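Local coordinates for ABC-type transport system, molybdenum-specific extracellular solute-binding protein (Clostridium difficile, PDB 4KD5) that probably binds molybdate or tungstate outside the cell and hands the oxyanion to an ABC transporter for uptake, at residues A21-E26 against E212-S217; Q49-A54 against M67-E72; I113-A118 against K125-V130; S170-V173 against K177-V180. All blocks are in the same frame, centred on the assembly; numbering follows the deposited sequence. Where two conformers were deposited one is given.

Contact 1 (A21-E26 against E212-S217); sequences AKIEEE and EEFLLS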
# COMPACT_ATOMS: atom_id res chain seq x y z
N ALA A 21 -4.18 23.43 -2.22
CA ALA A 21 -4.17 23.59 -3.67
C ALA A 21 -2.77 23.37 -4.24
O ALA A 21 -2.61 22.76 -5.30
CB ALA A 21 -4.70 24.96 -4.05
N LYS A 22 -1.75 23.87 -3.54
CA LYS A 22 -0.37 23.65 -3.95
C LYS A 22 0.03 22.20 -3.65
O LYS A 22 0.86 21.62 -4.35
CB LYS A 22 0.57 24.62 -3.23
CG LYS A 22 2.02 24.55 -3.66
CD LYS A 22 2.23 25.15 -5.05
CE LYS A 22 3.61 25.80 -5.18
NZ LYS A 22 4.74 24.85 -4.94
N ILE A 23 -0.58 21.62 -2.62
CA ILE A 23 -0.38 20.21 -2.30
C ILE A 23 -0.89 19.30 -3.43
O ILE A 23 -0.26 18.29 -3.77
CB ILE A 23 -1.07 19.82 -0.96
CG1 ILE A 23 -0.34 20.45 0.24
CG2 ILE A 23 -1.15 18.32 -0.80
CD1 ILE A 23 1.06 19.91 0.47
N GLU A 24 -2.03 19.66 -4.01
CA GLU A 24 -2.62 18.88 -5.09
C GLU A 24 -1.77 18.87 -6.36
O GLU A 24 -1.47 17.81 -6.91
CB GLU A 24 -4.04 19.38 -5.41
CG GLU A 24 -5.15 18.69 -4.64
CD GLU A 24 -6.48 19.41 -4.75
OE1 GLU A 24 -7.43 18.83 -5.32
OE2 GLU A 24 -6.58 20.55 -4.25
N GLU A 25 -1.38 20.06 -6.82
CA GLU A 25 -0.57 20.18 -8.04
C GLU A 25 0.82 19.57 -7.88
O GLU A 25 1.42 19.11 -8.85
CB GLU A 25 -0.47 21.65 -8.49
CG GLU A 25 0.80 22.38 -8.04
CD GLU A 25 1.73 22.68 -9.20
OE1 GLU A 25 2.62 23.56 -9.05
OE2 GLU A 25 1.58 22.05 -10.27
N GLU A 26 1.31 19.54 -6.64
CA GLU A 26 2.65 19.04 -6.38
C GLU A 26 2.67 17.52 -6.20
O GLU A 26 3.66 16.87 -6.53
CB GLU A 26 3.24 19.73 -5.14
CG GLU A 26 4.74 19.94 -5.18
CD GLU A 26 5.15 21.12 -6.05
OE1 GLU A 26 6.35 21.44 -6.08
OE2 GLU A 26 4.26 21.71 -6.70
N GLU A 212 -0.49 10.82 2.97
CA GLU A 212 -0.21 11.43 4.27
C GLU A 212 1.30 11.61 4.45
O GLU A 212 1.75 12.62 5.00
CB GLU A 212 -0.78 10.59 5.42
CG GLU A 212 -0.58 11.23 6.79
CD GLU A 212 -1.01 10.34 7.94
OE1 GLU A 212 -0.33 10.38 8.99
OE2 GLU A 212 -2.01 9.60 7.81
N GLU A 213 2.08 10.64 3.99
CA GLU A 213 3.53 10.76 4.13
C GLU A 213 4.14 11.82 3.23
O GLU A 213 5.23 12.31 3.50
CB GLU A 213 4.23 9.40 3.96
CG GLU A 213 4.76 8.82 5.27
CD GLU A 213 5.82 9.69 5.93
OE1 GLU A 213 6.01 9.57 7.16
OE2 GLU A 213 6.48 10.50 5.23
N PHE A 214 3.43 12.20 2.17
CA PHE A 214 3.88 13.31 1.34
C PHE A 214 3.73 14.61 2.12
O PHE A 214 4.57 15.49 2.04
CB PHE A 214 3.08 13.39 0.03
CG PHE A 214 3.35 14.64 -0.76
CD1 PHE A 214 4.57 14.82 -1.40
CD2 PHE A 214 2.38 15.63 -0.86
CE1 PHE A 214 4.82 15.97 -2.13
CE2 PHE A 214 2.63 16.79 -1.59
CZ PHE A 214 3.85 16.96 -2.23
N LEU A 215 2.63 14.69 2.87
CA LEU A 215 2.35 15.85 3.70
C LEU A 215 3.40 16.00 4.80
O LEU A 215 3.80 17.11 5.15
CB LEU A 215 0.95 15.73 4.31
CG LEU A 215 -0.22 15.56 3.35
CD1 LEU A 215 -1.54 15.40 4.11
CD2 LEU A 215 -0.30 16.73 2.40
N LEU A 216 3.83 14.86 5.34
CA LEU A 216 4.79 14.84 6.44
C LEU A 216 6.23 14.88 5.92
O LEU A 216 7.18 14.90 6.71
CB LEU A 216 4.57 13.60 7.31
CG LEU A 216 3.18 13.43 7.92
CD1 LEU A 216 3.00 12.05 8.52
CD2 LEU A 216 2.92 14.49 8.98
N SER A 217 6.39 14.91 4.60
CA SER A 217 7.71 14.92 3.98
C SER A 217 8.29 16.33 3.90
O SER A 217 7.57 17.32 4.04
CB SER A 217 7.66 14.29 2.59
OG SER A 217 7.10 15.19 1.65
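Ile23 meets Phe214 and Leu215 where helix 17-28 packs against the end of helix 205-215, a helix-helix contact in one α/β lobe of the periplasmic-binding-protein fold, joining early and late parts of the chain. Ile23 and Leu215 cross at about a right angle. The methyl Leu215 CD2 is received in the fork of the isoleucine, 3.7 Å from Ile23 CG2 and 4.0 Å from Ile23 CD1. In Ile23, chi1 of -71° places CG2 anti to the backbone nitrogen and CG1 on the nitrogen side, and chi2 of -66° swings CD1 round so that both methyls face Leu215 CD2.

Phe214 approaches differently. With CG opposite the backbone nitrogen (chi1 171°), its ring is carried out to helix 17-28, where it runs past Ile23 in the opposing direction and brings CE2 to 4.1 Å from Ile23 CD1. One ring position further on, Phe214 CZ is 4.1 Å from Glu26 CB, which sits at the ring edge, close to its plane. Only the base of Glu26 is used here, because its chain bends at chi2 and takes the carboxylate away, to a long ion pair with Lys22 NZ.

No hydrogen bond crosses between 21-26 and 212-217; the contact is apolar packing. Ile223 of helix 218-226 touches both Ile23 and Glu26, Tyr27 brings a second ring against Phe214, and Val30 of a neighbouring subunit packs on Phe214 as well. The chain then turns at Ser217, the N-cap of helix 218-226, whose OG accepts a weak hydrogen bond from Gly220 N.

Contact 2 (Q49-A54 against M67-E72); sequences QIEQGA and MKVLDE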
# COMPACT_ATOMS: atom_id res chain seq x y z
N GLN A 49 -19.75 13.80 10.13
CA GLN A 49 -19.92 13.08 8.86
C GLN A 49 -19.17 11.75 8.87
O GLN A 49 -19.70 10.73 8.44
CB GLN A 49 -19.46 13.94 7.69
CG GLN A 49 -20.39 15.09 7.36
CD GLN A 49 -21.80 14.63 7.05
OE1 GLN A 49 -22.03 13.88 6.10
NE2 GLN A 49 -22.76 15.07 7.86
N ILE A 50 -17.93 11.78 9.35
CA ILE A 50 -17.13 10.56 9.49
C ILE A 50 -17.83 9.59 10.45
O ILE A 50 -17.79 8.38 10.26
CB ILE A 50 -15.71 10.90 9.98
CG1 ILE A 50 -14.99 11.79 8.96
CG2 ILE A 50 -14.90 9.64 10.24
CD1 ILE A 50 -13.61 12.23 9.39
N GLU A 51 -18.48 10.14 11.47
CA GLU A 51 -19.23 9.34 12.43
C GLU A 51 -20.50 8.75 11.82
O GLU A 51 -20.98 7.71 12.27
CB GLU A 51 -19.57 10.16 13.69
CG GLU A 51 -18.39 10.47 14.60
CD GLU A 51 -18.72 11.51 15.66
OE1 GLU A 51 -19.43 12.48 15.35
OE2 GLU A 51 -18.25 11.35 16.81
N GLN A 52 -21.04 9.42 10.80
CA GLN A 52 -22.23 8.94 10.10
C GLN A 52 -21.86 7.88 9.07
O GLN A 52 -22.71 7.11 8.62
CB GLN A 52 -22.98 10.10 9.42
CG GLN A 52 -23.60 11.10 10.39
CD GLN A 52 -24.10 12.36 9.72
OE1 GLN A 52 -24.29 12.40 8.50
NE2 GLN A 52 -24.31 13.41 10.51
N GLY A 53 -20.59 7.85 8.68
CA GLY A 53 -20.11 6.88 7.72
C GLY A 53 -19.88 7.45 6.33
O GLY A 53 -19.89 6.72 5.34
N ALA A 54 -19.68 8.76 6.26
CA ALA A 54 -19.37 9.42 5.00
C ALA A 54 -18.00 8.95 4.50
O ALA A 54 -17.03 8.94 5.26
CB ALA A 54 -19.37 10.92 5.17
N MSE A 67 -10.16 14.56 16.93
CA MSE A 67 -9.42 13.33 16.66
C MSE A 67 -9.59 12.34 17.81
O MSE A 67 -9.72 11.14 17.58
CB MSE A 67 -7.93 13.65 16.46
CG MSE A 67 -7.62 14.30 15.13
SE MSE A 67 -7.88 13.07 13.63
CE MSE A 67 -7.50 14.30 12.16
N LYS A 68 -9.59 12.86 19.04
CA LYS A 68 -9.74 12.02 20.22
C LYS A 68 -11.07 11.27 20.26
O LYS A 68 -11.10 10.09 20.60
CB LYS A 68 -9.55 12.86 21.49
CG LYS A 68 -8.09 12.97 21.94
CD LYS A 68 -7.90 14.04 23.01
CE LYS A 68 -6.44 14.16 23.41
NZ LYS A 68 -6.20 15.25 24.41
N VAL A 69 -12.15 11.96 19.91
CA VAL A 69 -13.47 11.33 19.85
C VAL A 69 -13.48 10.24 18.78
O VAL A 69 -13.84 9.10 19.06
CB VAL A 69 -14.56 12.35 19.52
CG1 VAL A 69 -15.92 11.67 19.52
CG2 VAL A 69 -14.54 13.49 20.53
N LEU A 70 -13.06 10.61 17.57
CA LEU A 70 -13.00 9.68 16.45
C LEU A 70 -12.19 8.42 16.77
O LEU A 70 -12.56 7.32 16.37
CB LEU A 70 -12.43 10.37 15.21
CG LEU A 70 -13.36 11.39 14.55
CD1 LEU A 70 -12.69 12.08 13.38
CD2 LEU A 70 -14.63 10.70 14.10
N ASP A 71 -11.09 8.58 17.51
CA ASP A 71 -10.25 7.45 17.87
C ASP A 71 -10.91 6.62 18.98
O ASP A 71 -10.78 5.40 19.01
CB ASP A 71 -8.86 7.92 18.30
CG ASP A 71 -7.83 6.80 18.28
OD1 ASP A 71 -8.00 5.85 17.48
OD2 ASP A 71 -6.86 6.87 19.07
N GLU A 72 -11.64 7.29 19.86
CA GLU A 72 -12.41 6.63 20.91
C GLU A 72 -13.49 5.74 20.30
O GLU A 72 -13.79 4.66 20.82
CB GLU A 72 -13.05 7.66 21.85
CG GLU A 72 -14.23 7.14 22.67
CD GLU A 72 -14.75 8.16 23.66
OE1 GLU A 72 -14.94 9.33 23.28
OE2 GLU A 72 -14.98 7.79 24.84
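Glu51 reaches from helix 43-52 to Val69 and Leu70 of helix 65-72 and touches them with both its aliphatic part and its carboxylate. From CB the chain leaves on the side of the backbone nitrogen (chi1 -72°), which brings CG to 3.8 Å from Leu70 CD2. Beyond CG it runs on extended, so that CD passes Leu70 and carries the carboxylate on to Val69. There OE2 ends 3.6 Å from Val69 CG1, a methyl meeting an oxygen with the two side chains at about a right angle. The polar partner of OE2 is Gln47 NE2, one turn earlier in the same helix, which gives it a hydrogen bond. Glu73 OE1 is also close, and two carboxylates this close could raise the tendency of one of them to take up a proton. Ser45 of a neighbouring subunit packs on Glu51 as well.

Leu70 answers with both branches. Its CD2 touches both Glu51 CG and Ile50 CG2, the latter 4.0 Å away, while its CD1 meets Ile50 CD1 at 4.1 Å; the leucine and isoleucine stand roughly perpendicular. Helix 43-52 ends just beyond in a Schellman motif, with Ala54 N bonded to Gln49 O at 2.9 Å and Gly53, at positive phi, as its C' residue.

This is helix-helix packing on the sheet of an α/β lobe of the solute-binding fold. The two helices lie together on the same part of that sheet: Phe59 of strand 58-60 touches both Ile50 and Leu70.

Contact 3 (I113-A118 against K125-V130); sequences IAVGEA and KYADEV
Val115 turns its CG1 to the backbone-nitrogen side (chi1 -62°), and this methyl is the branch that meets Ala127, with CG1 4.1 Å from Ala127 CB. Lys125 is set the other way: CG stands opposite the nitrogen (chi1 179°), and the chain then bends at chi3 and chi4, taking the ammonium group away from 113-118. Its contact with Ala118 is therefore made by the root of the side chain, with Lys125 CB 3.6 Å from Ala118 O. The same oxygen lies 3.5 Å from Lys125 CA in a CA-H...O contact whose angle at the hydrogen, 126°, is far from straight. No conventional hydrogen bond spans the two segments.

Val115 and Ala127 join the first two elements of a β-α-β unit: strand 113-116, helix 122-133 and, after it, strand 144-147; Ala118 belongs to the loop between the first two. Ala127 faces the strand, and its small methyl is consistent with the close approach, the closest CA atoms on this level being 6.8 Å apart between Val115 and Ala127. Phe166 of the adjacent strand 164-168 touches both Val115 and Ala127, while Phe146 of strand 144-147 lies against Val115 from the other neighbouring strand.

Past the end of the strand, Ala118 CB comes to 4.2 Å from Asp128 CB, and the carboxylate of Asp128 goes on to a salt bridge between its OD2 and Lys137 NZ. Tyr126 points away from strand 113-116, touches Tyr168, a predicted molybdate-site residue, and meets a bound 2-butanol.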
# COMPACT_ATOMS: atom_id res chain seq x y z
N ILE A 113 -5.14 47.35 21.34
CA ILE A 113 -4.68 46.01 20.99
C ILE A 113 -5.85 45.17 20.46
O ILE A 113 -6.80 44.88 21.19
CB ILE A 113 -4.05 45.30 22.20
CG1 ILE A 113 -2.84 46.09 22.71
CG2 ILE A 113 -3.63 43.88 21.85
CD1 ILE A 113 -2.19 45.52 23.95
N ALA A 114 -5.78 44.78 19.19
CA ALA A 114 -6.86 44.00 18.58
C ALA A 114 -6.66 42.51 18.81
O ALA A 114 -5.60 41.96 18.48
CB ALA A 114 -6.96 44.29 17.10
N VAL A 115 -7.68 41.84 19.35
CA VAL A 115 -7.66 40.39 19.51
C VAL A 115 -9.02 39.80 19.14
O VAL A 115 -10.02 40.52 19.12
CB VAL A 115 -7.34 39.96 20.97
CG1 VAL A 115 -5.95 40.41 21.39
CG2 VAL A 115 -8.40 40.49 21.92
N GLY A 116 -9.05 38.51 18.84
CA GLY A 116 -10.32 37.84 18.59
C GLY A 116 -11.07 37.62 19.90
O GLY A 116 -10.45 37.56 20.97
N GLU A 117 -12.40 37.51 19.82
CA GLU A 117 -13.20 37.22 21.01
C GLU A 117 -12.73 35.90 21.62
O GLU A 117 -12.63 34.89 20.94
CB GLU A 117 -14.69 37.20 20.66
CG GLU A 117 -15.31 38.59 20.51
CD GLU A 117 -16.54 38.62 19.61
OE1 GLU A 117 -16.96 39.73 19.21
OE2 GLU A 117 -17.10 37.55 19.31
N ALA A 118 -12.44 35.94 22.92
CA ALA A 118 -11.71 34.87 23.61
C ALA A 118 -12.36 33.48 23.57
O ALA A 118 -11.72 32.49 23.93
CB ALA A 118 -11.42 35.27 25.04
N LYS A 125 -8.68 32.93 21.58
CA LYS A 125 -8.50 31.99 22.68
C LYS A 125 -7.03 31.82 23.03
O LYS A 125 -6.67 31.67 24.20
CB LYS A 125 -9.13 30.64 22.32
CG LYS A 125 -8.99 29.57 23.39
CD LYS A 125 -9.68 28.27 22.97
CE LYS A 125 -8.77 27.39 22.11
NZ LYS A 125 -7.87 26.51 22.92
N TYR A 126 -6.16 31.84 22.02
CA TYR A 126 -4.73 31.68 22.25
C TYR A 126 -4.08 33.00 22.65
O TYR A 126 -3.08 33.01 23.37
CB TYR A 126 -4.04 31.06 21.03
CG TYR A 126 -4.37 29.60 20.83
CD1 TYR A 126 -3.83 28.63 21.65
CD2 TYR A 126 -5.21 29.19 19.81
CE1 TYR A 126 -4.12 27.29 21.48
CE2 TYR A 126 -5.52 27.86 19.62
CZ TYR A 126 -4.97 26.91 20.46
OH TYR A 126 -5.26 25.58 20.28
N ALA A 127 -4.63 34.10 22.18
CA ALA A 127 -4.18 35.42 22.60
C ALA A 127 -4.45 35.60 24.09
O ALA A 127 -3.65 36.17 24.82
CB ALA A 127 -4.86 36.51 21.81
N ASP A 128 -5.60 35.10 24.53
CA ASP A 128 -5.97 35.16 25.94
C ASP A 128 -5.01 34.34 26.79
O ASP A 128 -4.65 34.74 27.89
CB ASP A 128 -7.40 34.64 26.14
CG ASP A 128 -7.83 34.67 27.58
OD1 ASP A 128 -7.65 33.65 28.29
OD2 ASP A 128 -8.35 35.71 28.02
N GLU A 129 -4.57 33.19 26.26
CA GLU A 129 -3.61 32.35 26.97
C GLU A 129 -2.28 33.07 27.16
O GLU A 129 -1.73 33.07 28.27
CB GLU A 129 -3.39 31.03 26.22
CG GLU A 129 -4.52 30.05 26.34
CD GLU A 129 -4.10 28.64 25.95
OE1 GLU A 129 -3.03 28.20 26.42
OE2 GLU A 129 -4.84 27.98 25.19
N VAL A 130 -1.76 33.66 26.09
CA VAL A 130 -0.49 34.39 26.13
C VAL A 130 -0.52 35.51 27.17
O VAL A 130 0.34 35.58 28.04
CB VAL A 130 -0.13 34.96 24.75
CG1 VAL A 130 1.09 35.86 24.84
CG2 VAL A 130 0.13 33.84 23.75

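Contact 4 (S170-V173 against K177-V180); sequences SDTV and KIKV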
# COMPACT_ATOMS: atom_id res chain seq x y z
N SER A 170 -0.12 32.38 9.55
CA SER A 170 -0.69 32.01 8.26
C SER A 170 -1.71 33.03 7.76
O SER A 170 -2.02 33.08 6.56
CB SER A 170 -1.32 30.62 8.31
OG SER A 170 -2.31 30.53 9.31
N ASP A 171 -2.24 33.84 8.67
CA ASP A 171 -3.17 34.90 8.30
C ASP A 171 -2.44 36.14 7.80
O ASP A 171 -3.06 37.10 7.34
CB ASP A 171 -4.05 35.28 9.50
CG ASP A 171 -4.93 34.14 9.97
OD1 ASP A 171 -5.47 33.39 9.12
OD2 ASP A 171 -5.09 34.00 11.20
N THR A 172 -1.11 36.12 7.89
CA THR A 172 -0.29 37.28 7.51
C THR A 172 0.33 37.17 6.12
O THR A 172 0.72 38.18 5.54
CB THR A 172 0.85 37.54 8.52
OG1 THR A 172 1.88 36.55 8.35
CG2 THR A 172 0.32 37.49 9.94
N VAL A 173 0.44 35.94 5.60
CA VAL A 173 1.07 35.73 4.30
C VAL A 173 0.30 36.45 3.18
O VAL A 173 -0.92 36.63 3.27
CB VAL A 173 1.23 34.23 3.95
CG1 VAL A 173 2.26 33.58 4.86
CG2 VAL A 173 -0.10 33.50 4.05
N LYS A 177 0.72 45.13 3.65
CA LYS A 177 0.13 46.27 4.33
C LYS A 177 0.35 46.19 5.83
O LYS A 177 0.43 47.21 6.52
CB LYS A 177 -1.37 46.35 4.03
CG LYS A 177 -1.72 46.26 2.56
CD LYS A 177 -0.91 47.23 1.72
CE LYS A 177 -1.21 47.06 0.23
NZ LYS A 177 -0.22 47.76 -0.63
N ILE A 178 0.44 44.96 6.34
CA ILE A 178 0.78 44.73 7.74
C ILE A 178 2.19 44.17 7.82
O ILE A 178 2.78 43.80 6.81
CB ILE A 178 -0.18 43.72 8.40
CG1 ILE A 178 -0.06 42.35 7.73
CG2 ILE A 178 -1.61 44.21 8.35
CD1 ILE A 178 0.31 41.25 8.68
N LYS A 179 2.72 44.10 9.04
CA LYS A 179 4.03 43.52 9.27
C LYS A 179 4.02 42.71 10.57
O LYS A 179 3.31 43.06 11.52
CB LYS A 179 5.10 44.62 9.31
CG LYS A 179 5.85 44.75 10.62
CD LYS A 179 6.60 46.08 10.66
CE LYS A 179 7.37 46.24 11.95
NZ LYS A 179 8.01 47.58 12.07
N VAL A 180 4.78 41.61 10.60
CA VAL A 180 4.84 40.77 11.80
C VAL A 180 5.94 41.28 12.73
O VAL A 180 7.13 41.11 12.45
CB VAL A 180 5.10 39.30 11.43
CG1 VAL A 180 5.19 38.43 12.68
CG2 VAL A 180 4.00 38.78 10.53
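No ring, amide or carboxylate takes part where Thr172 meets Ile178 and Val180; in place of faces and edges there are branched aliphatic ends, and Thr172 crosses both partners at about a right angle. Thr172 CB touches both strand residues, 3.8 Å from Ile178 CD1 and 3.9 Å from Val180 CG2. Its methyl CG2 touches the same pair, at 4.0 Å from Ile178 CD1. Ile178 reaches the threonine with its longer branch alone: chi1 of 63° sets CG1 between the backbone nitrogen and the carbonyl carbon, and chi2 of 122° then directs CD1 to the threonine.

The hydroxyl is dealt with locally. With chi1 at 74°, Thr172 OG1 is turned back to its own chain and forms a hydrogen bond with Phe169 O, while the same oxygen lies 3.8 Å from Val180 CG2. The buried polar atom thus has a partner even though the surroundings on the strand side are apolar.

Here a loop packs on a strand of the sheet in one α/β lobe of the solute-binding fold. Segment 170-173 is part of the connection that leaves strand 164-168 and returns as strand 178-183, and both of those strands pair antiparallel with strand 82-94. Val90 and Ile92 of strand 82-94 both touch Thr172, with Ile92 also on Ile178 and Val90 on Val180, and Leu154 of helix 150-159 packs against Ile178.

Overall arrangement
Contacts 2, 3 and 4 are nested in the chain loop that contact 1 closes. None touches another, and even contacts 1 and 2 are about 8 Å apart at their nearest atoms. Contacts 3 and 4 reach the same sheet, with centres 17 Å apart; contacts 2 and 4 lie on opposite sides of the chain's centre, with centres 34 Å apart. Three lie near the predicted molybdate site: between side chains, Leu70 is about 8 Å from Ser43, and Lys125 and Thr172 are each about 7 Å from Tyr168. Contact 3 holds Tyr126 of the 2-butanol pocket, and the Val69 side chain of contact 2 is about 10 Å from a bound 2-butanol. Contact 1 is remote.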